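Side-chain contacts in MccB protein (Escherichia coli, PDB 6OM4), which uses ATP to attach a nucleotide to the N-formylated MccA peptide through a phosphoramidate linkage, a step in making the Trojan-horse antibiotic microcin C7: residues S49-A54 and K63-C68; Q100-N105 and K312-L317; V173-L178 and I185-I190; Y226-N231 and P248-G253. All coordinates share one frame; numbering follows the deposited sequence.

Overall arrangement
None of the four contacts has a direct hydrogen bond between its segments; what differs is how packing and water share the work. Contact 1 lies apart, its centre about 36 Å from that of the chain, where two consecutive helices meet through a T-shaped aromatic pair. Contacts 3 and 4 reach the same large mixed sheet and are partly buried: one lays a helix along an edge strand, the other closes a helix end beside the zinc site. Contact 2 is a surface contact between residues distant in sequence. It touches contact 4 through P316 CB and L249 CD2, 3.5 Å apart. In contacts 2, 3 and 4, a single water bridges the segments.

Contact 1 of 4, residues S49-A54 and K63-C68; sequences SSYTAA and KDFSNC
The backbone N of A54 donates to S50 O at 3.1 Å in the first turn of helix 51-58, and the same residue turns its methyl toward F65 of helix 62-74. S50 is the N-cap of this first helix: its OG accepts from A53 N at 3.1 Å. Helices 32-43, 51-58 and 62-74, with strands 11-14, 17-20 and 27-29, are consistent with the winged-helix-like RiPP recognition element that enzymes of this kind use to hold a precursor peptide. Between the last two helices stands a T-shaped (edge-to-face) aromatic pair. F65 presents an edge to one face of Y51, with ring planes at 65° and centroids 5.0 Å apart. Its CE2 sits above the rim of the tyrosine ring rather than over the middle, 3.6 Å from Y51 CE1. With CG of F65 anti to the backbone N (chi1 177°), the ring extends to A54, whose CB lies 3.6 Å from F65 CZ. T41, F45, L55 and A58 also pack on this buried ring, while F69 makes another edge-to-face pair with Y51. Alongside F65 but pointing the opposite way, Y51 (chi1 -176°) extends to the second helix, where Y51 OH comes to 3.3 Å from S66 CB.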
loop_
_atom_site.group_PDB
_atom_site.type_symbol
_atom_site.label_atom_id
_atom_site.label_comp_id
_atom_site.label_asym_id
_atom_site.label_seq_id
_atom_site.Cartn_x
_atom_site.Cartn_y
_atom_site.Cartn_z
ATOM N N SER A 49 14.498 -29.211 -7.902
ATOM C CA SER A 49 14.332 -30.630 -7.880
ATOM C C SER A 49 12.864 -30.999 -8.100
ATOM O O SER A 49 11.954 -30.280 -7.637
ATOM C CB SER A 49 14.831 -31.167 -6.580
ATOM O OG SER A 49 14.507 -32.546 -6.485
ATOM N N SER A 50 12.618 -32.130 -8.780
ATOM C CA SER A 50 11.265 -32.699 -8.867
ATOM C C SER A 50 10.894 -33.363 -7.528
ATOM O O SER A 50 11.712 -33.666 -6.723
ATOM C CB SER A 50 11.110 -33.694 -9.996
ATOM O OG SER A 50 12.046 -34.754 -9.854
ATOM N N TYR A 51 9.609 -33.564 -7.333
ATOM C CA TYR A 51 9.084 -34.386 -6.246
ATOM C C TYR A 51 9.766 -35.745 -6.219
ATOM O O TYR A 51 10.229 -36.173 -5.190
ATOM C CB TYR A 51 7.599 -34.608 -6.490
ATOM C CG TYR A 51 6.863 -35.354 -5.416
ATOM C CD1 TYR A 51 6.268 -34.664 -4.369
ATOM C CD2 TYR A 51 6.676 -36.718 -5.493
ATOM C CE1 TYR A 51 5.534 -35.322 -3.394
ATOM C CE2 TYR A 51 5.924 -37.391 -4.539
ATOM C CZ TYR A 51 5.371 -36.694 -3.476
ATOM O OH TYR A 51 4.644 -37.338 -2.516
ATOM N N THR A 52 9.845 -36.416 -7.375
ATOM C CA THR A 52 10.456 -37.793 -7.384
ATOM C C THR A 52 11.965 -37.757 -7.087
ATOM O O THR A 52 12.445 -38.585 -6.320
ATOM C CB THR A 52 10.131 -38.586 -8.655
ATOM O OG1 THR A 52 10.935 -38.017 -9.692
ATOM C CG2 THR A 52 8.655 -38.566 -8.975
ATOM N N ALA A 53 12.725 -36.810 -7.654
ATOM C CA ALA A 53 14.141 -36.689 -7.386
ATOM C C ALA A 53 14.406 -36.451 -5.897
ATOM O O ALA A 53 15.402 -36.964 -5.374
ATOM C CB ALA A 53 14.767 -35.595 -8.238
ATOM N N ALA A 54 13.541 -35.658 -5.236
ATOM C CA ALA A 54 13.658 -35.412 -3.814
ATOM C C ALA A 54 13.274 -36.683 -3.040
ATOM O O ALA A 54 13.989 -37.068 -2.152
ATOM C CB ALA A 54 12.795 -34.246 -3.385
ATOM N N LYS A 63 4.850 -41.627 2.633
ATOM C CA LYS A 63 3.665 -41.045 3.303
ATOM C C LYS A 63 4.043 -39.726 4.006
ATOM O O LYS A 63 3.325 -38.723 3.909
ATOM C CB LYS A 63 3.109 -41.985 4.382
ATOM C CG LYS A 63 2.213 -43.119 3.892
ATOM C CD LYS A 63 1.825 -44.132 4.989
ATOM C CE LYS A 63 1.030 -45.321 4.463
ATOM N NZ LYS A 63 -0.061 -45.733 5.386
ATOM N N ASP A 64 5.151 -39.749 4.748
ATOM C CA ASP A 64 5.635 -38.579 5.515
ATOM C C ASP A 64 6.118 -37.480 4.558
ATOM O O ASP A 64 5.749 -36.346 4.722
ATOM C CB ASP A 64 6.698 -38.970 6.529
ATOM C CG ASP A 64 6.137 -39.915 7.578
ATOM O OD1 ASP A 64 4.940 -39.802 7.899
ATOM O OD2 ASP A 64 6.859 -40.808 7.990
ATOM N N PHE A 65 6.899 -37.855 3.539
ATOM C CA PHE A 65 7.405 -36.912 2.564
ATOM C C PHE A 65 6.252 -36.170 1.881
ATOM O O PHE A 65 6.317 -34.971 1.660
ATOM C CB PHE A 65 8.243 -37.653 1.527
ATOM C CG PHE A 65 8.771 -36.783 0.425
ATOM C CD1 PHE A 65 9.881 -35.991 0.654
ATOM C CD2 PHE A 65 8.157 -36.739 -0.809
ATOM C CE1 PHE A 65 10.401 -35.188 -0.344
ATOM C CE2 PHE A 65 8.676 -35.921 -1.797
ATOM C CZ PHE A 65 9.779 -35.136 -1.559
ATOM N N SER A 66 5.193 -36.899 1.491
ATOM C CA SER A 66 4.059 -36.336 0.794
ATOM C C SER A 66 3.377 -35.248 1.659
ATOM O O SER A 66 3.027 -34.169 1.183
ATOM C CB SER A 66 3.111 -37.470 0.378
ATOM O OG SER A 66 1.908 -36.977 -0.158
ATOM N N ASN A 67 3.162 -35.561 2.938
ATOM C CA ASN A 67 2.608 -34.659 3.914
ATOM C C ASN A 67 3.499 -33.405 4.026
ATOM O O ASN A 67 2.954 -32.280 3.965
ATOM C CB ASN A 67 2.430 -35.404 5.235
ATOM C CG ASN A 67 1.874 -34.587 6.373
ATOM O OD1 ASN A 67 2.333 -34.740 7.526
ATOM N ND2 ASN A 67 0.831 -33.822 6.090
ATOM N N CYS A 68 4.808 -33.594 4.144
ATOM C CA CYS A 68 5.743 -32.466 4.323
ATOM C C CYS A 68 5.761 -31.605 3.061
ATOM O O CYS A 68 5.743 -30.392 3.113
ATOM C CB CYS A 68 7.142 -32.929 4.693
ATOM S SG CYS A 68 7.200 -33.756 6.300
#

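Contact 2 of 4, residues Q100-N105 and K312-L317; sequences QSYGAN and KYSEPL
Y102 and Y313 meet at a slant, with ring planes inclined at 58° and centroids 5.7 Å apart. Y313 brings the CD1–CE1 side of its ring to Y102, and Y102 CD2 lies near the plane of Y313 at its edge, 4.0 Å from Y313 CE1. A chi1 of 64° places CG of Y313 between the backbone N and the carbonyl carbon, so that the ring can lie beside Y102 while its own CB meets A104, 3.7 Å from A104 CB. S314 follows directly and covers one face of Y102 with its CB; its hydroxyl stays at the rim, with S314 OG 3.9 Å from Y102 CE1.

Segment 100-105 ends helix 93-101 in a Schellman motif. G103, with positive phi, is its C-prime residue, and the turn of the chain sets Y102 and A104 toward the loop between helix 292-311 and strand 321-326, within the ThiF-type domain. Other residues also meet the tyrosines. K25 makes a cation-pi contact with Y102, the rings of H98 and Y102 pair edge-to-face, and H98 NE2 is hydrogen-bonded to the hydroxyl of Y313. V109 touches both A104 and Y313. Along the backbone, a single water donates to two carbonyls, reaching Y102 O at 3.1 Å and Y313 O at 2.6 Å, and so joins the two backbones.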
loop_
_atom_site.group_PDB
_atom_site.type_symbol
_atom_site.label_atom_id
_atom_site.label_comp_id
_atom_site.label_asym_id
_atom_site.label_seq_id
_atom_site.Cartn_x
_atom_site.Cartn_y
_atom_site.Cartn_z
ATOM N N GLN A 100 7.107 -13.801 -4.383
ATOM C CA GLN A 100 7.239 -15.275 -4.385
ATOM C C GLN A 100 6.542 -15.832 -3.155
ATOM O O GLN A 100 5.865 -16.840 -3.245
ATOM C CB GLN A 100 8.690 -15.748 -4.309
ATOM C CG GLN A 100 9.508 -15.530 -5.569
ATOM C CD GLN A 100 10.949 -15.967 -5.482
ATOM O OE1 GLN A 100 11.638 -16.186 -6.510
ATOM N NE2 GLN A 100 11.470 -15.976 -4.279
ATOM N N SER A 101 6.686 -15.121 -2.030
ATOM C CA SER A 101 6.157 -15.580 -0.766
ATOM C C SER A 101 4.626 -15.603 -0.740
ATOM O O SER A 101 4.081 -16.252 0.169
ATOM C CB SER A 101 6.709 -14.789 0.394
ATOM O OG SER A 101 6.068 -13.521 0.553
ATOM N N TYR A 102 3.956 -14.986 -1.716
ATOM C CA TYR A 102 2.495 -15.078 -1.876
ATOM C C TYR A 102 2.075 -16.079 -2.968
ATOM O O TYR A 102 0.898 -16.109 -3.286
ATOM C CB TYR A 102 1.922 -13.696 -2.169
ATOM C CG TYR A 102 1.917 -12.868 -0.917
ATOM C CD1 TYR A 102 0.886 -12.982 0.013
ATOM C CD2 TYR A 102 3.009 -12.098 -0.582
ATOM C CE1 TYR A 102 0.918 -12.281 1.205
ATOM C CE2 TYR A 102 3.064 -11.409 0.623
ATOM C CZ TYR A 102 2.018 -11.498 1.522
ATOM O OH TYR A 102 2.081 -10.772 2.688
ATOM N N GLY A 103 3.016 -16.823 -3.556
ATOM C CA GLY A 103 2.709 -17.809 -4.583
ATOM C C GLY A 103 2.630 -17.187 -5.964
ATOM O O GLY A 103 2.137 -17.828 -6.913
ATOM N N ALA A 104 3.219 -15.986 -6.113
ATOM C CA ALA A 104 3.180 -15.239 -7.379
ATOM C C ALA A 104 4.459 -15.477 -8.194
ATOM O O ALA A 104 5.502 -15.801 -7.669
ATOM C CB ALA A 104 2.950 -13.767 -7.130
ATOM N N ASN A 105 4.342 -15.343 -9.518
ATOM C CA ASN A 105 5.507 -15.221 -10.416
ATOM C C ASN A 105 6.003 -13.783 -10.357
ATOM O O ASN A 105 5.317 -12.890 -10.826
ATOM C CB ASN A 105 5.145 -15.595 -11.862
ATOM C CG ASN A 105 6.313 -15.526 -12.811
ATOM O OD1 ASN A 105 7.311 -14.830 -12.575
ATOM N ND2 ASN A 105 6.179 -16.245 -13.927
ATOM N N LYS A 312 -1.524 -7.489 -8.232
ATOM C CA LYS A 312 -2.588 -8.537 -8.231
ATOM C C LYS A 312 -2.164 -9.823 -7.499
ATOM O O LYS A 312 -2.841 -10.804 -7.630
ATOM C CB LYS A 312 -3.062 -8.862 -9.664
ATOM C CG LYS A 312 -3.718 -7.712 -10.412
ATOM C CD LYS A 312 -4.914 -7.114 -9.712
ATOM C CE LYS A 312 -5.482 -5.900 -10.430
ATOM N NZ LYS A 312 -6.592 -6.242 -11.354
ATOM N N TYR A 313 -1.132 -9.781 -6.652
ATOM C CA TYR A 313 -0.567 -10.985 -6.035
ATOM C C TYR A 313 -1.174 -11.223 -4.647
ATOM O O TYR A 313 -1.092 -12.339 -4.090
ATOM C CB TYR A 313 0.945 -10.874 -5.962
ATOM C CG TYR A 313 1.455 -9.773 -5.076
ATOM C CD1 TYR A 313 1.705 -9.978 -3.725
ATOM C CD2 TYR A 313 1.703 -8.523 -5.602
ATOM C CE1 TYR A 313 2.202 -8.965 -2.928
ATOM C CE2 TYR A 313 2.171 -7.491 -4.808
ATOM C CZ TYR A 313 2.404 -7.715 -3.467
ATOM O OH TYR A 313 2.908 -6.690 -2.722
ATOM N N SER A 314 -1.818 -10.184 -4.104
ATOM C CA SER A 314 -2.424 -10.227 -2.758
ATOM C C SER A 314 -3.448 -9.100 -2.668
ATOM O O SER A 314 -3.318 -8.121 -3.358
ATOM C CB SER A 314 -1.377 -10.109 -1.695
ATOM O OG SER A 314 -1.958 -10.263 -0.401
ATOM N N GLU A 315 -4.493 -9.276 -1.859
ATOM C CA GLU A 315 -5.602 -8.308 -1.847
ATOM C C GLU A 315 -5.209 -7.084 -1.013
ATOM O O GLU A 315 -4.778 -7.221 0.142
ATOM C CB GLU A 315 -6.922 -8.956 -1.408
ATOM C CG GLU A 315 -7.766 -9.415 -2.601
ATOM C CD GLU A 315 -9.008 -10.248 -2.288
ATOM O OE1 GLU A 315 -8.896 -11.216 -1.488
ATOM O OE2 GLU A 315 -10.098 -9.937 -2.844
ATOM N N PRO A 316 -5.423 -5.857 -1.536
ATOM C CA PRO A 316 -5.209 -4.638 -0.734
ATOM C C PRO A 316 -6.042 -4.673 0.557
ATOM O O PRO A 316 -7.198 -5.072 0.549
ATOM C CB PRO A 316 -5.640 -3.505 -1.663
ATOM C CG PRO A 316 -5.642 -4.080 -3.043
ATOM C CD PRO A 316 -5.920 -5.559 -2.891
ATOM N N LEU A 317 -5.476 -4.169 1.657
ATOM C CA LEU A 317 -6.177 -4.157 2.933
ATOM C C LEU A 317 -7.377 -3.199 2.922
ATOM O O LEU A 317 -8.372 -3.478 3.641
ATOM C CB LEU A 317 -5.193 -3.737 4.018
ATOM C CG LEU A 317 -4.558 -4.824 4.877
ATOM C CD1 LEU A 317 -4.442 -6.172 4.203
ATOM C CD2 LEU A 317 -3.229 -4.355 5.448
HETATM O O HOH W 1 -0.209 -14.362 -5.548
#

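Contact 3 of 4, residues V173-L178 and I185-I190; sequences VIKREL and ISVSEI
V187 points between K175 and L178 of helix 170-181, and its two methyls divide the contact into a buried apolar part and a partly exposed polar one. The two segments belong to a beta-alpha-beta unit of the Rossmann-type domain: strand 141-146, helix 170-181, strand 186-191. Helix and returning strand run almost exactly antiparallel, at 175°, with their axes 8.7 Å apart. On the buried side V187 CG2 faces L178 CD1 at 4.3 Å; L144 and L179 pack on the same valine, and A135 on the leucine.

V187 CG1 turns instead to the methylenes of the partly exposed K175, 3.8 Å from K175 CG. With CG anti to its N (chi1 173°) and the chain extended beyond, K175 reaches from the helix past V187 to the strand backbone, running across the strand direction; its CE comes to 3.1 Å from V187 O. E189 approaches roughly perpendicular to this chain and touches it through OE2, 3.4 Å from K175 CD. The opposite charges, K175 NZ and E189 OE2, are 4.4 Å apart, beyond a salt bridge, and E189 OE1 is taken by T171 OG1. A water closes the gap, accepting from K175 NZ at 2.9 Å and donating to E189 OE2 at 2.8 Å.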
loop_
_atom_site.group_PDB
_atom_site.type_symbol
_atom_site.label_atom_id
_atom_site.label_comp_id
_atom_site.label_asym_id
_atom_site.label_seq_id
_atom_site.Cartn_x
_atom_site.Cartn_y
_atom_site.Cartn_z
ATOM N N VAL A 173 11.350 19.064 -6.928
ATOM C CA VAL A 173 12.282 18.370 -6.092
ATOM C C VAL A 173 11.923 16.886 -5.949
ATOM O O VAL A 173 12.819 16.057 -6.004
ATOM C CB VAL A 173 12.415 19.074 -4.745
ATOM C CG1 VAL A 173 13.383 18.347 -3.835
ATOM C CG2 VAL A 173 12.830 20.513 -4.973
ATOM N N ILE A 174 10.645 16.558 -5.768
ATOM C CA ILE A 174 10.270 15.137 -5.777
ATOM C C ILE A 174 10.763 14.484 -7.076
ATOM O O ILE A 174 11.401 13.413 -7.029
ATOM C CB ILE A 174 8.771 14.902 -5.543
ATOM C CG1 ILE A 174 8.366 15.470 -4.183
ATOM C CG2 ILE A 174 8.461 13.421 -5.689
ATOM C CD1 ILE A 174 7.028 15.044 -3.672
ATOM N N LYS A 175 10.508 15.113 -8.228
ATOM C CA LYS A 175 10.907 14.507 -9.488
ATOM C C LYS A 175 12.418 14.258 -9.492
ATOM O O LYS A 175 12.886 13.196 -9.886
ATOM C CB LYS A 175 10.521 15.371 -10.692
ATOM C CG LYS A 175 11.085 14.842 -11.997
ATOM C CD LYS A 175 10.541 15.524 -13.189
ATOM C CE LYS A 175 10.988 14.846 -14.468
ATOM N NZ LYS A 175 10.879 15.790 -15.599
ATOM N N ARG A 176 13.206 15.258 -9.062
ATOM C CA ARG A 176 14.682 15.117 -9.097
ATOM C C ARG A 176 15.090 13.917 -8.222
ATOM O O ARG A 176 15.875 13.084 -8.609
ATOM C CB ARG A 176 15.341 16.424 -8.633
ATOM C CG ARG A 176 16.845 16.355 -8.425
ATOM C CD ARG A 176 17.381 17.566 -7.677
ATOM N NE ARG A 176 17.280 17.420 -6.228
ATOM C CZ ARG A 176 17.041 18.395 -5.357
ATOM N NH1 ARG A 176 16.787 19.633 -5.763
ATOM N NH2 ARG A 176 17.035 18.130 -4.064
ATOM N N GLU A 177 14.492 13.829 -7.038
ATOM C CA GLU A 177 14.890 12.832 -6.051
ATOM C C GLU A 177 14.424 11.419 -6.445
ATOM O O GLU A 177 15.096 10.461 -6.141
ATOM C CB GLU A 177 14.409 13.297 -4.676
ATOM C CG GLU A 177 15.184 14.517 -4.203
ATOM C CD GLU A 177 16.692 14.330 -4.082
ATOM O OE1 GLU A 177 17.152 13.256 -3.589
ATOM O OE2 GLU A 177 17.421 15.283 -4.502
ATOM N N LEU A 178 13.280 11.308 -7.131
ATOM C CA LEU A 178 12.766 10.045 -7.572
ATOM C C LEU A 178 13.695 9.517 -8.662
ATOM O O LEU A 178 14.036 8.361 -8.679
ATOM C CB LEU A 178 11.328 10.171 -8.103
ATOM C CG LEU A 178 10.205 10.432 -7.084
ATOM C CD1 LEU A 178 8.854 10.273 -7.751
ATOM C CD2 LEU A 178 10.318 9.508 -5.884
ATOM N N ILE A 185 12.436 4.840 -14.597
ATOM C CA ILE A 185 11.014 5.164 -14.652
ATOM C C ILE A 185 10.819 6.552 -15.270
ATOM O O ILE A 185 11.772 7.270 -15.531
ATOM C CB ILE A 185 10.356 5.074 -13.262
ATOM C CG1 ILE A 185 10.810 6.229 -12.367
ATOM C CG2 ILE A 185 10.604 3.712 -12.642
ATOM C CD1 ILE A 185 10.061 6.324 -11.092
ATOM N N SER A 186 9.550 6.897 -15.493
ATOM C CA SER A 186 9.135 8.178 -16.069
ATOM C C SER A 186 8.391 8.977 -15.004
ATOM O O SER A 186 7.469 8.419 -14.374
ATOM C CB SER A 186 8.260 7.915 -17.272
ATOM O OG SER A 186 7.904 9.138 -17.899
ATOM N N VAL A 187 8.757 10.259 -14.819
ATOM C CA VAL A 187 8.090 11.152 -13.872
ATOM C C VAL A 187 7.763 12.455 -14.588
ATOM O O VAL A 187 8.609 12.984 -15.292
ATOM C CB VAL A 187 8.978 11.432 -12.642
ATOM C CG1 VAL A 187 8.255 12.311 -11.643
ATOM C CG2 VAL A 187 9.457 10.128 -12.002
ATOM N N SER A 188 6.543 12.956 -14.386
ATOM C CA SER A 188 6.111 14.223 -14.915
ATOM C C SER A 188 5.405 15.021 -13.795
ATOM O O SER A 188 5.057 14.462 -12.748
ATOM C CB SER A 188 5.292 13.983 -16.181
ATOM O OG SER A 188 4.000 13.486 -15.872
ATOM N N GLU A 189 5.336 16.344 -13.970
ATOM C CA GLU A 189 4.811 17.265 -13.006
ATOM C C GLU A 189 3.618 18.010 -13.609
ATOM O O GLU A 189 3.622 18.327 -14.798
ATOM C CB GLU A 189 5.867 18.307 -12.631
ATOM C CG GLU A 189 7.160 17.736 -12.099
ATOM C CD GLU A 189 8.215 18.826 -12.060
ATOM O OE1 GLU A 189 7.973 19.843 -11.333
ATOM O OE2 GLU A 189 9.250 18.694 -12.789
ATOM N N ILE A 190 2.634 18.339 -12.770
ATOM C CA ILE A 190 1.519 19.246 -13.109
ATOM C C ILE A 190 1.376 20.254 -11.953
ATOM O O ILE A 190 1.189 19.836 -10.789
ATOM C CB ILE A 190 0.187 18.482 -13.353
ATOM C CG1 ILE A 190 0.279 17.451 -14.470
ATOM C CG2 ILE A 190 -0.944 19.467 -13.621
ATOM C CD1 ILE A 190 -0.983 16.634 -14.647
HETATM O O HOH W 2 8.461 17.369 -15.079
#

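Contact 4 of 4, residues Y226-N231 and P248-G253; sequences YCVRAN and PLYVPG
With chi1 of Y250 at 169°, CG lies opposite the backbone N and the ring reaches out to helix 219-230; V228, also at 169°, puts CG2 beside its own N, where it meets the phenol. This helix links parallel strands 208-211 and 234-240 of the Rossmann-type sheet, and Y250 ends strand 243-250, next in order. The valine and tyrosine side chains stand nearly perpendicular to each other, with V228 CG2 3.7 Å from Y250 CZ. C227 O approaches the ring edge near its plane, 3.9 Å from Y250 CE2, while P252 N lies over one face toward the rim. The side chain of V228 is about 6 Å from the zinc ion and about 4 Å from those of its ligands C257 and C346, so the contact borders the four-cysteine metal site.

Beyond the ring the helix closes in a Schellman motif at N231, whose positive phi turns the chain toward P252. P252 CG packs 3.5 Å from N231 C, and the amide of N231, although its CB points away, curls back to set ND2 3.5 Å from P252 CB. A water in the plane of the tyrosine ring joins the segments: it donates to V228 O at 2.7 Å and lies 2.8 Å from Y250 OH.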
loop_
_atom_site.group_PDB
_atom_site.type_symbol
_atom_site.label_atom_id
_atom_site.label_comp_id
_atom_site.label_asym_id
_atom_site.label_seq_id
_atom_site.Cartn_x
_atom_site.Cartn_y
_atom_site.Cartn_z
ATOM N N TYR A 226 -16.018 12.715 -8.478
ATOM C CA TYR A 226 -15.375 12.765 -9.770
ATOM C C TYR A 226 -14.935 11.371 -10.199
ATOM O O TYR A 226 -15.147 10.996 -11.362
ATOM C CB TYR A 226 -14.173 13.708 -9.803
ATOM C CG TYR A 226 -13.485 13.779 -11.142
ATOM C CD1 TYR A 226 -12.494 12.890 -11.483
ATOM C CD2 TYR A 226 -13.882 14.694 -12.104
ATOM C CE1 TYR A 226 -11.877 12.916 -12.720
ATOM C CE2 TYR A 226 -13.252 14.757 -13.337
ATOM C CZ TYR A 226 -12.295 13.826 -13.674
ATOM O OH TYR A 226 -11.667 13.909 -14.890
ATOM N N CYS A 227 -14.332 10.598 -9.266
ATOM C CA CYS A 227 -13.752 9.285 -9.610
ATOM C C CYS A 227 -14.852 8.256 -9.870
ATOM O O CYS A 227 -14.712 7.435 -10.764
ATOM C CB CYS A 227 -12.798 8.777 -8.532
ATOM S SG CYS A 227 -11.198 9.627 -8.653
ATOM N N VAL A 228 -15.948 8.351 -9.138
ATOM C CA VAL A 228 -17.117 7.505 -9.441
ATOM C C VAL A 228 -17.591 7.820 -10.868
ATOM O O VAL A 228 -17.875 6.894 -11.668
ATOM C CB VAL A 228 -18.238 7.725 -8.407
ATOM C CG1 VAL A 228 -19.521 7.068 -8.858
ATOM C CG2 VAL A 228 -17.872 7.210 -7.021
ATOM N N ARG A 229 -17.752 9.113 -11.173
ATOM C CA ARG A 229 -18.283 9.510 -12.500
ATOM C C ARG A 229 -17.298 9.133 -13.615
ATOM O O ARG A 229 -17.701 8.777 -14.735
ATOM C CB ARG A 229 -18.591 11.013 -12.555
ATOM C CG ARG A 229 -19.777 11.446 -11.697
ATOM C CD ARG A 229 -20.075 12.951 -11.640
ATOM N NE ARG A 229 -21.367 13.214 -10.976
ATOM C CZ ARG A 229 -22.113 14.324 -11.111
ATOM N NH1 ARG A 229 -21.681 15.344 -11.834
ATOM N NH2 ARG A 229 -23.296 14.408 -10.519
ATOM N N ALA A 230 -15.998 9.245 -13.336
ATOM C CA ALA A 230 -14.937 9.005 -14.363
ATOM C C ALA A 230 -14.437 7.546 -14.432
ATOM O O ALA A 230 -13.538 7.278 -15.218
ATOM C CB ALA A 230 -13.764 9.901 -14.066
ATOM N N ASN A 231 -14.941 6.627 -13.599
ATOM C CA ASN A 231 -14.475 5.232 -13.585
ATOM C C ASN A 231 -12.983 5.159 -13.221
ATOM O O ASN A 231 -12.244 4.415 -13.813
ATOM C CB ASN A 231 -14.722 4.507 -14.920
ATOM C CG ASN A 231 -15.963 3.656 -14.840
ATOM O OD1 ASN A 231 -17.070 4.179 -14.986
ATOM N ND2 ASN A 231 -15.789 2.377 -14.521
ATOM N N PRO A 248 -10.381 4.766 2.017
ATOM C CA PRO A 248 -10.652 3.562 1.236
ATOM C C PRO A 248 -9.875 3.505 -0.090
ATOM O O PRO A 248 -9.386 4.521 -0.586
ATOM C CB PRO A 248 -12.146 3.741 0.983
ATOM C CG PRO A 248 -12.282 5.226 0.772
ATOM C CD PRO A 248 -11.392 5.813 1.836
ATOM N N LEU A 249 -9.747 2.284 -0.610
ATOM C CA LEU A 249 -9.297 2.038 -1.969
ATOM C C LEU A 249 -10.569 1.810 -2.797
ATOM O O LEU A 249 -11.228 0.802 -2.615
ATOM C CB LEU A 249 -8.335 0.845 -1.987
ATOM C CG LEU A 249 -7.971 0.200 -3.318
ATOM C CD1 LEU A 249 -7.920 1.145 -4.479
ATOM C CD2 LEU A 249 -6.662 -0.577 -3.229
ATOM N N TYR A 250 -10.941 2.832 -3.572
ATOM C CA TYR A 250 -12.164 2.847 -4.367
ATOM C C TYR A 250 -11.856 2.195 -5.710
ATOM O O TYR A 250 -10.984 2.669 -6.448
ATOM C CB TYR A 250 -12.668 4.273 -4.613
ATOM C CG TYR A 250 -13.760 4.309 -5.654
ATOM C CD1 TYR A 250 -14.961 3.670 -5.400
ATOM C CD2 TYR A 250 -13.551 4.845 -6.915
ATOM C CE1 TYR A 250 -15.954 3.615 -6.362
ATOM C CE2 TYR A 250 -14.560 4.856 -7.868
ATOM C CZ TYR A 250 -15.751 4.195 -7.600
ATOM O OH TYR A 250 -16.748 4.146 -8.543
ATOM N N VAL A 251 -12.616 1.140 -6.032
ATOM C CA VAL A 251 -12.509 0.468 -7.339
ATOM C C VAL A 251 -13.880 0.505 -7.990
ATOM O O VAL A 251 -14.803 -0.074 -7.426
ATOM C CB VAL A 251 -11.998 -0.968 -7.191
ATOM C CG1 VAL A 251 -11.769 -1.566 -8.574
ATOM C CG2 VAL A 251 -10.730 -1.021 -6.362
ATOM N N PRO A 252 -14.043 1.164 -9.161
ATOM C CA PRO A 252 -15.339 1.275 -9.841
ATOM C C PRO A 252 -16.101 -0.048 -9.933
ATOM O O PRO A 252 -15.541 -1.064 -10.374
ATOM C CB PRO A 252 -14.932 1.723 -11.238
ATOM C CG PRO A 252 -13.785 2.653 -10.957
ATOM C CD PRO A 252 -13.004 1.932 -9.883
ATOM N N GLY A 253 -17.338 -0.025 -9.435
ATOM C CA GLY A 253 -18.268 -1.133 -9.551
ATOM C C GLY A 253 -18.000 -2.287 -8.616
ATOM O O GLY A 253 -18.707 -3.269 -8.681
HETATM O O HOH W 3 -17.010 4.387 -11.339
#